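PDB 6A4D: oligoribonuclease from Colwellia psychrerythraea, which hydrolyses small RNAs, probably trimming them one nucleotide at a time from the 3' end as related RNase H-like exonucleases do. Local coordinates for residues Asp15-Pro23 with Met61-His69; Ala32-Ile42 with Leu164-Lys175. The protein carries 1 engineered substitution. One frame throughout, in Å; residues are numbered along the deposited sequence.

Contact 1 (Asp15-Pro23 with Met61-His69); sequences DLEMTGLEP and MNPWCIEHH. With 9RC (5'-O-[(S)-hydroxy(4-nitrophenoxy)phosphoryl]thymidine), chain D; 9RC (5'-O-[(S)-hydroxy(4-nitrophenoxy)phosphoryl]thymidine), chain C.
Thr19 and Cys65 meet where the first strand of an RNase H-like exonuclease fold runs out toward helix 63-69. Strand 15-18 carries the Asp-Leu-Glu sequence characteristic of DEDD-family exonucleases. Cys65 SG lies 3.4 Å from Thr19 O. Beside it the Thr19 and Met61 side chains cross at about a right angle, CB to CB 3.7 Å. Thr19 OG1 bonds elsewhere, to the backbone N of Val27.

His69 approaches by its edge. Its CE1 is 3.0 Å from Met18 O, and its NE2 gives a weak hydrogen bond to OAK, the 3' hydroxyl of the 9RC in chain D. OAK lies in the imidazole plane. It is also held from strand 15-18: Met18 N donates to it almost straight (166°), and OAK itself donates to Glu17 OE1 at 2.9 Å. In Glu17, CG sits beside the backbone N (chi1 -58°), and the chain then bends at chi2, which turns the carboxylate to the ligand.

The thymine lies between two side chains. Its CAL is 3.2 Å above the plane of the Trp64 ring, over the centre, while Leu21 CD2 presses on the other face of the base. His68 ND1 backs the far face of Trp64 and donates to Trp64 O. Asn62 is the helix N-cap. With CG between the backbone N and the carbonyl carbon (chi1 74°), Asn62 OD1 accepts from Cys65 N at 2.8 Å, while Asn62 ND2 donates to base oxygen OAJ at 3.1 Å.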
loop_
_atom_site.group_PDB
_atom_site.type_symbol
_atom_site.label_atom_id
_atom_site.label_comp_id
_atom_site.label_asym_id
_atom_site.label_seq_id
_atom_site.Cartn_x
_atom_site.Cartn_y
_atom_site.Cartn_z
ATOM N N ASP A 15 10.311 7.966 -4.334
ATOM C CA ASP A 15 9.198 8.707 -4.865
ATOM C C ASP A 15 9.336 8.715 -6.363
ATOM O O ASP A 15 10.443 8.706 -6.871
ATOM C CB ASP A 15 9.164 10.116 -4.284
ATOM C CG ASP A 15 8.007 10.969 -4.843
ATOM O OD1 ASP A 15 6.837 10.527 -4.714
ATOM O OD2 ASP A 15 8.294 12.062 -5.414
ATOM N N LEU A 16 8.183 8.713 -7.042
ATOM C CA LEU A 16 8.090 8.676 -8.494
ATOM C C LEU A 16 7.189 9.798 -8.971
ATOM O O LEU A 16 6.249 10.189 -8.289
ATOM C CB LEU A 16 7.427 7.376 -8.957
ATOM C CG LEU A 16 8.143 6.033 -8.848
ATOM C CD1 LEU A 16 7.464 4.962 -9.696
ATOM C CD2 LEU A 16 9.589 6.094 -9.242
ATOM N N GLU A 17 7.456 10.298 -10.171
ATOM C CA GLU A 17 6.477 11.106 -10.890
ATOM C C GLU A 17 6.080 10.278 -12.096
ATOM O O GLU A 17 6.902 9.509 -12.630
ATOM C CB GLU A 17 7.048 12.466 -11.272
ATOM C CG GLU A 17 7.556 13.346 -10.119
ATOM C CD GLU A 17 6.611 13.376 -8.927
ATOM O OE1 GLU A 17 5.401 13.603 -9.137
ATOM O OE2 GLU A 17 7.061 13.113 -7.781
ATOM N N MET A 18 4.814 10.402 -12.481
ATOM C CA MET A 18 4.258 9.684 -13.609
ATOM C C MET A 18 3.450 10.667 -14.503
ATOM O O MET A 18 3.352 11.850 -14.208
ATOM C CB MET A 18 3.350 8.609 -13.074
ATOM C CG MET A 18 3.982 7.693 -12.060
ATOM S SD MET A 18 3.953 8.269 -10.339
ATOM C CE MET A 18 3.529 6.749 -9.515
ATOM N N THR A 19 2.847 10.156 -15.566
ATOM C CA THR A 19 2.045 10.969 -16.507
ATOM C C THR A 19 0.602 10.914 -16.135
ATOM O O THR A 19 -0.247 11.478 -16.831
ATOM C CB THR A 19 2.134 10.456 -17.984
ATOM O OG1 THR A 19 1.878 9.037 -18.027
ATOM C CG2 THR A 19 3.462 10.732 -18.526
ATOM N N GLY A 20 0.292 10.196 -15.078
ATOM C CA GLY A 20 -1.071 10.144 -14.570
ATOM C C GLY A 20 -1.163 9.116 -13.500
ATOM O O GLY A 20 -0.124 8.576 -13.070
ATOM N N LEU A 21 -2.407 8.821 -13.123
ATOM C CA LEU A 21 -2.754 7.899 -12.048
ATOM C C LEU A 21 -2.906 6.435 -12.414
ATOM O O LEU A 21 -2.994 5.593 -11.524
ATOM C CB LEU A 21 -4.067 8.335 -11.387
ATOM C CG LEU A 21 -4.057 9.485 -10.381
ATOM C CD1 LEU A 21 -2.995 9.415 -9.270
ATOM C CD2 LEU A 21 -3.884 10.768 -11.140
ATOM N N GLU A 22 -2.976 6.117 -13.696
ATOM C CA GLU A 22 -3.363 4.785 -14.139
ATOM C C GLU A 22 -2.195 4.067 -14.834
ATOM O O GLU A 22 -1.795 4.444 -15.933
ATOM C CB GLU A 22 -4.613 4.872 -15.013
ATOM C CG GLU A 22 -5.900 4.546 -14.255
ATOM C CD GLU A 22 -5.850 3.147 -13.602
ATOM O OE1 GLU A 22 -5.177 2.238 -14.203
ATOM O OE2 GLU A 22 -6.431 2.970 -12.478
ATOM N N PRO A 23 -1.633 3.034 -14.188
ATOM C CA PRO A 23 -0.462 2.421 -14.799
ATOM C C PRO A 23 -0.748 1.742 -16.134
ATOM O O PRO A 23 0.172 1.591 -16.947
ATOM C CB PRO A 23 -0.055 1.361 -13.784
ATOM C CG PRO A 23 -0.676 1.764 -12.506
ATOM C CD PRO A 23 -1.956 2.413 -12.891
ATOM N N MET A 61 -0.052 13.844 -21.828
ATOM C CA MET A 61 -0.409 13.443 -20.433
ATOM C C MET A 61 -1.588 14.297 -19.874
ATOM O O MET A 61 -1.917 15.321 -20.458
ATOM C CB MET A 61 0.831 13.512 -19.520
ATOM C CG MET A 61 1.522 14.865 -19.319
ATOM S SD MET A 61 3.235 14.669 -18.760
ATOM C CE MET A 61 3.992 16.294 -18.793
ATOM N N ASN A 62 -2.234 13.902 -18.778
ATOM C CA ASN A 62 -3.424 14.647 -18.305
ATOM C C ASN A 62 -3.154 16.149 -17.959
ATOM O O ASN A 62 -1.979 16.581 -17.930
ATOM C CB ASN A 62 -4.150 13.886 -17.187
ATOM C CG ASN A 62 -3.420 13.918 -15.849
ATOM O OD1 ASN A 62 -2.607 14.818 -15.556
ATOM N ND2 ASN A 62 -3.753 12.946 -15.002
ATOM N N PRO A 63 -4.229 16.971 -17.779
ATOM C CA PRO A 63 -3.963 18.440 -17.629
ATOM C C PRO A 63 -3.255 18.842 -16.319
ATOM O O PRO A 63 -2.406 19.758 -16.321
ATOM C CB PRO A 63 -5.352 19.077 -17.722
ATOM C CG PRO A 63 -6.214 18.050 -18.391
ATOM C CD PRO A 63 -5.665 16.699 -18.016
ATOM N N TRP A 64 -3.601 18.157 -15.219
ATOM C CA TRP A 64 -2.840 18.255 -13.965
ATOM C C TRP A 64 -1.354 18.138 -14.274
ATOM O O TRP A 64 -0.554 19.027 -13.870
ATOM C CB TRP A 64 -3.245 17.159 -12.990
ATOM C CG TRP A 64 -2.718 17.385 -11.603
ATOM C CD1 TRP A 64 -3.351 18.047 -10.583
ATOM C CD2 TRP A 64 -1.462 16.947 -11.074
ATOM N NE1 TRP A 64 -2.568 18.045 -9.451
ATOM C CE2 TRP A 64 -1.399 17.386 -9.722
ATOM C CE3 TRP A 64 -0.378 16.240 -11.608
ATOM C CZ2 TRP A 64 -0.288 17.134 -8.891
ATOM C CZ3 TRP A 64 0.727 15.992 -10.779
ATOM C CH2 TRP A 64 0.758 16.436 -9.434
ATOM N N CYS A 65 -1.001 17.085 -15.041
ATOM C CA CYS A 65 0.390 16.794 -15.284
ATOM C C CYS A 65 1.080 17.832 -16.142
ATOM O O CYS A 65 2.207 18.222 -15.826
ATOM C CB CYS A 65 0.601 15.379 -15.838
ATOM S SG CYS A 65 0.237 14.031 -14.684
ATOM N N ILE A 66 0.458 18.288 -17.237
ATOM C CA ILE A 66 1.158 19.315 -18.068
ATOM C C ILE A 66 1.283 20.568 -17.206
ATOM O O ILE A 66 2.325 21.208 -17.214
ATOM C CB ILE A 66 0.514 19.638 -19.453
ATOM C CG1 ILE A 66 -0.912 20.169 -19.311
ATOM C CG2 ILE A 66 0.533 18.422 -20.382
ATOM C CD1 ILE A 66 -1.577 20.470 -20.632
ATOM N N GLU A 67 0.243 20.838 -16.409
ATOM C CA GLU A 67 0.269 21.947 -15.456
ATOM C C GLU A 67 1.461 21.773 -14.487
ATOM O O GLU A 67 2.477 22.443 -14.700
ATOM C CB GLU A 67 -1.092 22.118 -14.752
ATOM C CG GLU A 67 -1.498 23.559 -14.434
ATOM C CD GLU A 67 -0.829 24.143 -13.198
ATOM O OE1 GLU A 67 -0.424 23.371 -12.303
ATOM O OE2 GLU A 67 -0.716 25.387 -13.111
ATOM N N HIS A 68 1.399 20.835 -13.524
ATOM C CA HIS A 68 2.450 20.725 -12.471
ATOM C C HIS A 68 3.843 20.298 -12.925
ATOM O O HIS A 68 4.842 20.819 -12.414
ATOM C CB HIS A 68 1.982 19.858 -11.318
ATOM C CG HIS A 68 0.771 20.414 -10.640
ATOM N ND1 HIS A 68 -0.513 20.112 -11.047
ATOM C CD2 HIS A 68 0.647 21.310 -9.631
ATOM C CE1 HIS A 68 -1.375 20.766 -10.288
ATOM N NE2 HIS A 68 -0.698 21.499 -9.420
ATOM N N HIS A 69 3.943 19.378 -13.885
ATOM C CA HIS A 69 5.276 19.001 -14.382
ATOM C C HIS A 69 5.817 20.014 -15.322
ATOM O O HIS A 69 7.054 20.195 -15.384
ATOM C CB HIS A 69 5.274 17.632 -15.041
ATOM C CG HIS A 69 4.879 16.547 -14.099
ATOM N ND1 HIS A 69 4.194 15.420 -14.494
ATOM C CD2 HIS A 69 5.033 16.451 -12.760
ATOM C CE1 HIS A 69 3.956 14.669 -13.431
ATOM N NE2 HIS A 69 4.456 15.272 -12.369
HETATM O OAJ 9RC D . -2.060 12.913 -12.409
HETATM C CAE 9RC D . -2.069 13.251 -11.226
HETATM N NAI 9RC D . -3.057 14.138 -10.786
HETATM C CAL 9RC D . -3.117 14.553 -9.469
HETATM O OAS 9RC D . -3.981 15.358 -9.147
HETATM C CAT 9RC D . -2.195 14.076 -8.548
HETATM C CAU 9RC D . -2.248 14.497 -7.207
HETATM C CAF 9RC D . -1.239 13.181 -8.999
HETATM N NAB 9RC D . -1.173 12.760 -10.348
HETATM C CAA 9RC D . -0.127 11.786 -10.832
HETATM O OAC 9RC D . 0.460 11.106 -9.718
HETATM C CAD 9RC D . 1.027 12.460 -11.545
HETATM C CAH 9RC D . 2.042 12.592 -10.450
HETATM O OAK 9RC D . 3.374 12.602 -10.926
HETATM C CAG 9RC D . 1.867 11.337 -9.713
HETATM C CAR 9RC D . 2.484 11.454 -8.270
HETATM O OAQ 9RC D . 1.802 12.415 -7.392
HETATM P PAP 9RC D . 2.621 13.630 -6.604
HETATM O OAO 9RC D . 3.547 13.102 -5.552
HETATM O OAN 9RC D . 3.389 14.351 -7.802
HETATM O OAM 9RC D . 1.629 14.776 -6.075
HETATM C CAV 9RC D . 1.235 15.057 -4.796
HETATM C CAW 9RC D . 0.015 15.734 -4.706
HETATM C CAY 9RC D . -0.505 16.096 -3.472
HETATM C CBA 9RC D . 0.200 15.772 -2.309
HETATM N NBB 9RC D . -0.329 16.141 -1.145
HETATM O OBD 9RC D . -1.067 15.143 -0.325
HETATM O OBC 9RC D . -0.198 17.587 -0.754
HETATM C CAZ 9RC D . 1.436 15.098 -2.377
HETATM C CAX 9RC D . 1.959 14.739 -3.621
HETATM O OAJ 9RC C . -3.003 7.865 -5.969
HETATM C CAE 9RC C . -3.666 8.901 -5.883
HETATM N NAI 9RC C . -4.994 8.890 -6.279
HETATM C CAL 9RC C . -5.770 10.053 -6.183
HETATM O OAS 9RC C . -6.947 9.991 -6.553
HETATM C CAT 9RC C . -5.208 11.230 -5.667
HETATM C CAU 9RC C . -5.956 12.413 -5.539
HETATM C CAF 9RC C . -3.877 11.214 -5.291
HETATM N NAB 9RC C . -3.119 10.027 -5.407
HETATM C CAA 9RC C . -1.704 9.973 -5.034
HETATM O OAC 9RC C . -1.534 10.030 -3.642
HETATM C CAD 9RC C . -0.991 11.197 -5.551
HETATM C CAH 9RC C . 0.273 11.115 -4.793
HETATM O OAK 9RC C . 1.169 10.362 -5.567
HETATM C CAG 9RC C . -0.136 10.359 -3.539
HETATM C CAR 9RC C . -0.031 11.297 -2.383
HETATM O OAQ 9RC C . -0.593 10.610 -1.276
HETATM P PAP 9RC C . -0.677 11.351 0.115
HETATM O OAO 9RC C . -1.123 10.195 1.134
HETATM O OAN 9RC C . -1.820 12.287 0.012
HETATM O OAM 9RC C . 0.769 11.943 0.180
HETATM C CAV 9RC C . 1.578 12.746 0.976
HETATM C CAW 9RC C . 2.945 12.969 0.575
HETATM C CAY 9RC C . 3.844 13.747 1.391
HETATM C CBA 9RC C . 3.384 14.338 2.609
HETATM N NBB 9RC C . 4.119 15.102 3.502
HETATM O OBD 9RC C . 3.540 16.473 4.167
HETATM O OBC 9RC C . 5.328 14.614 3.947
HETATM C CAZ 9RC C . 2.047 14.097 2.943
HETATM C CAX 9RC C . 1.141 13.325 2.179
HETATM O O HOH W 1 -4.844 9.941 -14.519
#

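Contact 2 (Ala32-Ile42 with Leu164-Lys175). Engineered in segment 164-175: Ala166 (natural residue Asp). With 9RC (5'-O-[(S)-hydroxy(4-nitrophenoxy)phosphoryl]thymidine), chain C.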
loop_
_atom_site.group_PDB
_atom_site.type_symbol
_atom_site.label_atom_id
_atom_site.label_comp_id
_atom_site.label_asym_id
_atom_site.label_seq_id
_atom_site.Cartn_x
_atom_site.Cartn_y
_atom_site.Cartn_z
ATOM N N ALA A 32 13.437 8.927 -7.657
ATOM C CA ALA A 32 14.454 9.302 -6.636
ATOM C C ALA A 32 14.405 8.273 -5.500
ATOM O O ALA A 32 13.323 7.745 -5.203
ATOM C CB ALA A 32 14.188 10.706 -6.110
ATOM N N ILE A 33 15.561 7.950 -4.924
ATOM C CA ILE A 33 15.651 6.950 -3.845
ATOM C C ILE A 33 16.508 7.523 -2.700
ATOM O O ILE A 33 17.567 8.099 -2.939
ATOM C CB ILE A 33 16.289 5.605 -4.301
ATOM C CG1 ILE A 33 15.594 4.999 -5.526
ATOM C CG2 ILE A 33 16.357 4.569 -3.152
ATOM C CD1 ILE A 33 16.514 4.053 -6.280
ATOM N N ILE A 34 16.062 7.345 -1.460
ATOM C CA ILE A 34 16.890 7.639 -0.280
ATOM C C ILE A 34 16.903 6.407 0.604
ATOM O O ILE A 34 15.901 5.734 0.785
ATOM C CB ILE A 34 16.363 8.883 0.445
ATOM C CG1 ILE A 34 16.661 10.089 -0.431
ATOM C CG2 ILE A 34 16.972 9.015 1.844
ATOM C CD1 ILE A 34 16.356 11.440 0.155
ATOM N N ILE A 35 18.067 6.100 1.133
ATOM C CA ILE A 35 18.243 5.055 2.110
ATOM C C ILE A 35 18.402 5.699 3.481
ATOM O O ILE A 35 19.179 6.632 3.614
ATOM C CB ILE A 35 19.527 4.285 1.811
ATOM C CG1 ILE A 35 19.511 3.779 0.351
ATOM C CG2 ILE A 35 19.704 3.140 2.795
ATOM C CD1 ILE A 35 18.666 2.538 0.144
ATOM N N THR A 36 17.672 5.210 4.480
ATOM C CA THR A 36 17.821 5.656 5.892
ATOM C C THR A 36 18.103 4.447 6.700
ATOM O O THR A 36 17.867 3.345 6.243
ATOM C CB THR A 36 16.561 6.246 6.518
ATOM O OG1 THR A 36 15.566 5.240 6.611
ATOM C CG2 THR A 36 16.015 7.373 5.763
ATOM N N ASP A 37 18.603 4.623 7.920
ATOM C CA ASP A 37 18.660 3.481 8.842
ATOM C C ASP A 37 17.271 3.304 9.462
ATOM O O ASP A 37 16.321 4.095 9.213
ATOM C CB ASP A 37 19.735 3.675 9.945
ATOM C CG ASP A 37 19.503 4.915 10.824
ATOM O OD1 ASP A 37 18.343 5.448 10.867
ATOM O OD2 ASP A 37 20.490 5.365 11.475
ATOM N N SER A 38 17.151 2.315 10.324
ATOM C CA SER A 38 15.856 2.051 10.950
ATOM C C SER A 38 15.407 3.187 11.879
ATOM O O SER A 38 14.230 3.255 12.228
ATOM C CB SER A 38 15.886 0.729 11.687
ATOM O OG SER A 38 16.737 0.855 12.786
ATOM N N GLU A 39 16.336 4.068 12.275
ATOM C CA GLU A 39 16.024 5.194 13.151
ATOM C C GLU A 39 15.866 6.480 12.355
ATOM O O GLU A 39 15.836 7.544 12.917
ATOM C CB GLU A 39 17.089 5.305 14.293
ATOM C CG GLU A 39 17.170 4.076 15.229
ATOM C CD GLU A 39 17.845 4.343 16.602
ATOM O OE1 GLU A 39 18.545 5.365 16.772
ATOM O OE2 GLU A 39 17.688 3.546 17.560
ATOM N N LEU A 40 15.723 6.357 11.039
ATOM C CA LEU A 40 15.409 7.429 10.071
ATOM C C LEU A 40 16.520 8.415 9.753
ATOM O O LEU A 40 16.281 9.465 9.172
ATOM C CB LEU A 40 14.131 8.174 10.451
ATOM C CG LEU A 40 12.903 7.322 10.727
ATOM C CD1 LEU A 40 11.732 8.271 11.001
ATOM C CD2 LEU A 40 12.612 6.350 9.599
ATOM N N ASN A 41 17.740 8.068 10.086
ATOM C CA ASN A 41 18.902 8.888 9.699
ATOM C C ASN A 41 19.233 8.589 8.270
ATOM O O ASN A 41 19.425 7.425 7.922
ATOM C CB ASN A 41 20.142 8.520 10.536
ATOM C CG ASN A 41 19.932 8.790 11.990
ATOM O OD1 ASN A 41 19.501 9.861 12.335
ATOM N ND2 ASN A 41 20.147 7.785 12.833
ATOM N N ILE A 42 19.354 9.624 7.466
ATOM C CA ILE A 42 19.607 9.462 6.044
ATOM C C ILE A 42 21.015 8.920 5.830
ATOM O O ILE A 42 21.924 9.565 6.232
ATOM C CB ILE A 42 19.363 10.809 5.323
ATOM C CG1 ILE A 42 17.864 11.083 5.332
ATOM C CG2 ILE A 42 19.841 10.766 3.876
ATOM C CD1 ILE A 42 17.451 12.461 4.882
ATOM N N LEU A 164 13.296 14.190 -4.900
ATOM C CA LEU A 164 14.115 14.037 -3.691
ATOM C C LEU A 164 13.514 14.733 -2.489
ATOM O O LEU A 164 13.644 14.240 -1.360
ATOM C CB LEU A 164 15.539 14.563 -3.838
ATOM C CG LEU A 164 16.700 13.633 -4.204
ATOM C CD1 LEU A 164 18.011 14.391 -4.024
ATOM C CD2 LEU A 164 16.802 12.353 -3.407
ATOM N N ASP A 165 12.889 15.879 -2.730
ATOM C CA ASP A 165 12.330 16.679 -1.656
ATOM C C ASP A 165 10.960 16.176 -1.259
ATOM O O ASP A 165 10.565 16.381 -0.144
ATOM C CB ASP A 165 12.276 18.175 -2.017
ATOM C CG ASP A 165 13.578 18.890 -1.699
ATOM O OD1 ASP A 165 13.739 19.398 -0.568
ATOM O OD2 ASP A 165 14.458 18.932 -2.569
ATOM N N ALA A 166 10.212 15.563 -2.167
ATOM C CA ALA A 166 9.042 14.839 -1.741
ATOM C C ALA A 166 9.430 13.712 -0.722
ATOM O O ALA A 166 8.779 13.579 0.294
ATOM C CB ALA A 166 8.302 14.293 -2.937
ATOM N N ILE A 167 10.507 12.961 -0.989
ATOM C CA ILE A 167 10.970 11.866 -0.145
ATOM C C ILE A 167 11.421 12.382 1.208
ATOM O O ILE A 167 11.103 11.766 2.218
ATOM C CB ILE A 167 12.185 11.099 -0.733
ATOM C CG1 ILE A 167 11.828 10.395 -2.043
ATOM C CG2 ILE A 167 12.708 10.048 0.252
ATOM C CD1 ILE A 167 13.033 9.901 -2.830
ATOM N N LYS A 168 12.189 13.481 1.229
ATOM C CA LYS A 168 12.711 14.029 2.482
ATOM C C LYS A 168 11.573 14.516 3.305
ATOM O O LYS A 168 11.577 14.359 4.541
ATOM C CB LYS A 168 13.675 15.159 2.245
ATOM C CG LYS A 168 14.973 14.703 1.591
ATOM C CD LYS A 168 15.577 15.825 0.750
ATOM C CE LYS A 168 17.062 15.625 0.508
ATOM N NZ LYS A 168 17.519 16.661 -0.444
ATOM N N GLU A 169 10.581 15.072 2.626
ATOM C CA GLU A 169 9.303 15.366 3.254
ATOM C C GLU A 169 8.538 14.207 3.985
ATOM O O GLU A 169 7.944 14.414 5.017
ATOM C CB GLU A 169 8.370 16.015 2.220
ATOM C CG GLU A 169 8.223 17.518 2.376
ATOM C CD GLU A 169 7.220 18.097 1.399
ATOM O OE1 GLU A 169 7.640 19.004 0.643
ATOM O OE2 GLU A 169 6.033 17.634 1.391
ATOM N N SER A 170 8.493 13.035 3.379
ATOM C CA SER A 170 7.856 11.860 3.959
ATOM C C SER A 170 8.623 11.417 5.197
ATOM O O SER A 170 8.012 11.101 6.209
ATOM C CB SER A 170 7.832 10.673 2.959
ATOM O OG SER A 170 7.410 11.095 1.669
ATOM N N ILE A 171 9.939 11.380 5.076
ATOM C CA ILE A 171 10.862 10.972 6.165
ATOM C C ILE A 171 10.633 11.885 7.325
ATOM O O ILE A 171 10.440 11.431 8.481
ATOM C CB ILE A 171 12.321 11.059 5.693
ATOM C CG1 ILE A 171 12.558 9.995 4.596
ATOM C CG2 ILE A 171 13.354 10.824 6.826
ATOM C CD1 ILE A 171 13.955 9.976 4.044
ATOM N N ALA A 172 10.582 13.176 7.004
ATOM C CA ALA A 172 10.398 14.158 8.047
ATOM C C ALA A 172 9.050 13.979 8.684
ATOM O O ALA A 172 8.950 14.104 9.885
ATOM C CB ALA A 172 10.595 15.576 7.514
ATOM N N GLU A 173 8.018 13.682 7.901
ATOM C CA GLU A 173 6.694 13.475 8.470
ATOM C C GLU A 173 6.687 12.310 9.490
ATOM O O GLU A 173 6.091 12.404 10.528
ATOM C CB GLU A 173 5.635 13.240 7.391
ATOM C CG GLU A 173 4.202 13.083 7.927
ATOM C CD GLU A 173 3.192 12.726 6.815
ATOM O OE1 GLU A 173 3.576 12.752 5.619
ATOM O OE2 GLU A 173 2.016 12.392 7.144
ATOM N N LEU A 174 7.368 11.235 9.162
ATOM C CA LEU A 174 7.436 10.048 9.981
ATOM C C LEU A 174 8.245 10.290 11.257
ATOM O O LEU A 174 7.909 9.746 12.298
ATOM C CB LEU A 174 7.978 8.850 9.190
ATOM C CG LEU A 174 8.085 7.524 9.953
ATOM C CD1 LEU A 174 6.744 7.001 10.441
ATOM C CD2 LEU A 174 8.792 6.469 9.125
ATOM N N LYS A 175 9.234 11.161 11.161
ATOM C CA LYS A 175 10.067 11.585 12.307
ATOM C C LYS A 175 9.211 12.335 13.309
ATOM O O LYS A 175 9.246 12.118 14.502
ATOM C CB LYS A 175 11.197 12.472 11.824
ATOM C CG LYS A 175 12.443 11.785 11.383
ATOM C CD LYS A 175 13.630 12.770 11.483
ATOM C CE LYS A 175 15.007 12.123 11.198
ATOM N NZ LYS A 175 15.592 12.290 9.808
HETATM O OAJ 9RC C . -3.003 7.865 -5.969
HETATM C CAE 9RC C . -3.666 8.901 -5.883
HETATM N NAI 9RC C . -4.994 8.890 -6.279
HETATM C CAL 9RC C . -5.770 10.053 -6.183
HETATM O OAS 9RC C . -6.947 9.991 -6.553
HETATM C CAT 9RC C . -5.208 11.230 -5.667
HETATM C CAU 9RC C . -5.956 12.413 -5.539
HETATM C CAF 9RC C . -3.877 11.214 -5.291
HETATM N NAB 9RC C . -3.119 10.027 -5.407
HETATM C CAA 9RC C . -1.704 9.973 -5.034
HETATM O OAC 9RC C . -1.534 10.030 -3.642
HETATM C CAD 9RC C . -0.991 11.197 -5.551
HETATM C CAH 9RC C . 0.273 11.115 -4.793
HETATM O OAK 9RC C . 1.169 10.362 -5.567
HETATM C CAG 9RC C . -0.136 10.359 -3.539
HETATM C CAR 9RC C . -0.031 11.297 -2.383
HETATM O OAQ 9RC C . -0.593 10.610 -1.276
HETATM P PAP 9RC C . -0.677 11.351 0.115
HETATM O OAO 9RC C . -1.123 10.195 1.134
HETATM O OAN 9RC C . -1.820 12.287 0.012
HETATM O OAM 9RC C . 0.769 11.943 0.180
HETATM C CAV 9RC C . 1.578 12.746 0.976
HETATM C CAW 9RC C . 2.945 12.969 0.575
HETATM C CAY 9RC C . 3.844 13.747 1.391
HETATM C CBA 9RC C . 3.384 14.338 2.609
HETATM N NBB 9RC C . 4.119 15.102 3.502
HETATM O OBD 9RC C . 3.540 16.473 4.167
HETATM O OBC 9RC C . 5.328 14.614 3.947
HETATM C CAZ 9RC C . 2.047 14.097 2.943
HETATM C CAX 9RC C . 1.141 13.325 2.179
#
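Strand 32-36 and helix 164-175 run in roughly the same direction, with axes 8.1 Å apart at 36°, and Ala32, Ile34 and Thr36 point at the helix. Ile34 sits in the middle. Its CG2 is anti to the backbone N and its CG1 lies beside that N (chi1 -70°), which sends the two branches to different helix turns. Ile34 CD1 meets Leu164 CD2 at 3.7 Å and also touches Lys168 CG, whose side chain crosses it at about a right angle. Ile34 CG2 reaches Ile171 CD1 at 3.9 Å, and Ile34 CB rests on Ile167 CG2. An alanine at Ile34 would remove both branches and would probably open a gap between the strand and the helix, costing Leu164 CD2 its contact with CD1 and Ile171 CD1 its contact with CG2.

Next to it, Ile167 CD1 packs closely on the strand backbone, 3.2 Å from Ala32 O. Thr36 CG2 and Ile171 CD1 meet tip to tip at 3.7 Å.

Past the strand, a type I turn from Asp37 to Leu40 brings Leu40 back over the helix. Asp37 braces this turn: its OD1 accepts from Asn41 N and its OD2 from Asn41 ND2. Leu40 CD2 touches Leu174 CD2 at 3.9 Å. Lys175 slides past Leu40 in the opposite direction, CG to Leu40 CD1 3.6 Å, and its NZ donates to Leu40 O at 3.0 Å from above the carbonyl plane. Trp147 of the second subunit also packs on Leu40 and Leu174.

Ile33 and Ile35 point away from the helix, and their side chains touch Phe95 of helix 85-99. A central sheet with helices on both faces is typical of the RNase H-like fold; here Glu169 and Glu173 also line the pocket of the chain C 9RC.

How the contacts relate
The centres of contact 1 and contact 2 lie 23 Å apart, on opposite sides of the chain's centre. Both build on one mixed sheet, in which strands 11-18 and 28-36 are antiparallel neighbours. Their segments alternate along the chain: 15-23, 32-42, 61-69, then 164-175. They join at Asp15. Its O is probably hydrogen-bonded to Ala32 N, its CB packs on Ile167 CG1, and its OD2 lies 3.3 Å from CB of Ala166, an engineered residue that is Asp in the natural protein. Sheet and C-terminal helix thus meet beside the ligand-binding region, and both contacts touch the 9RC of chain C.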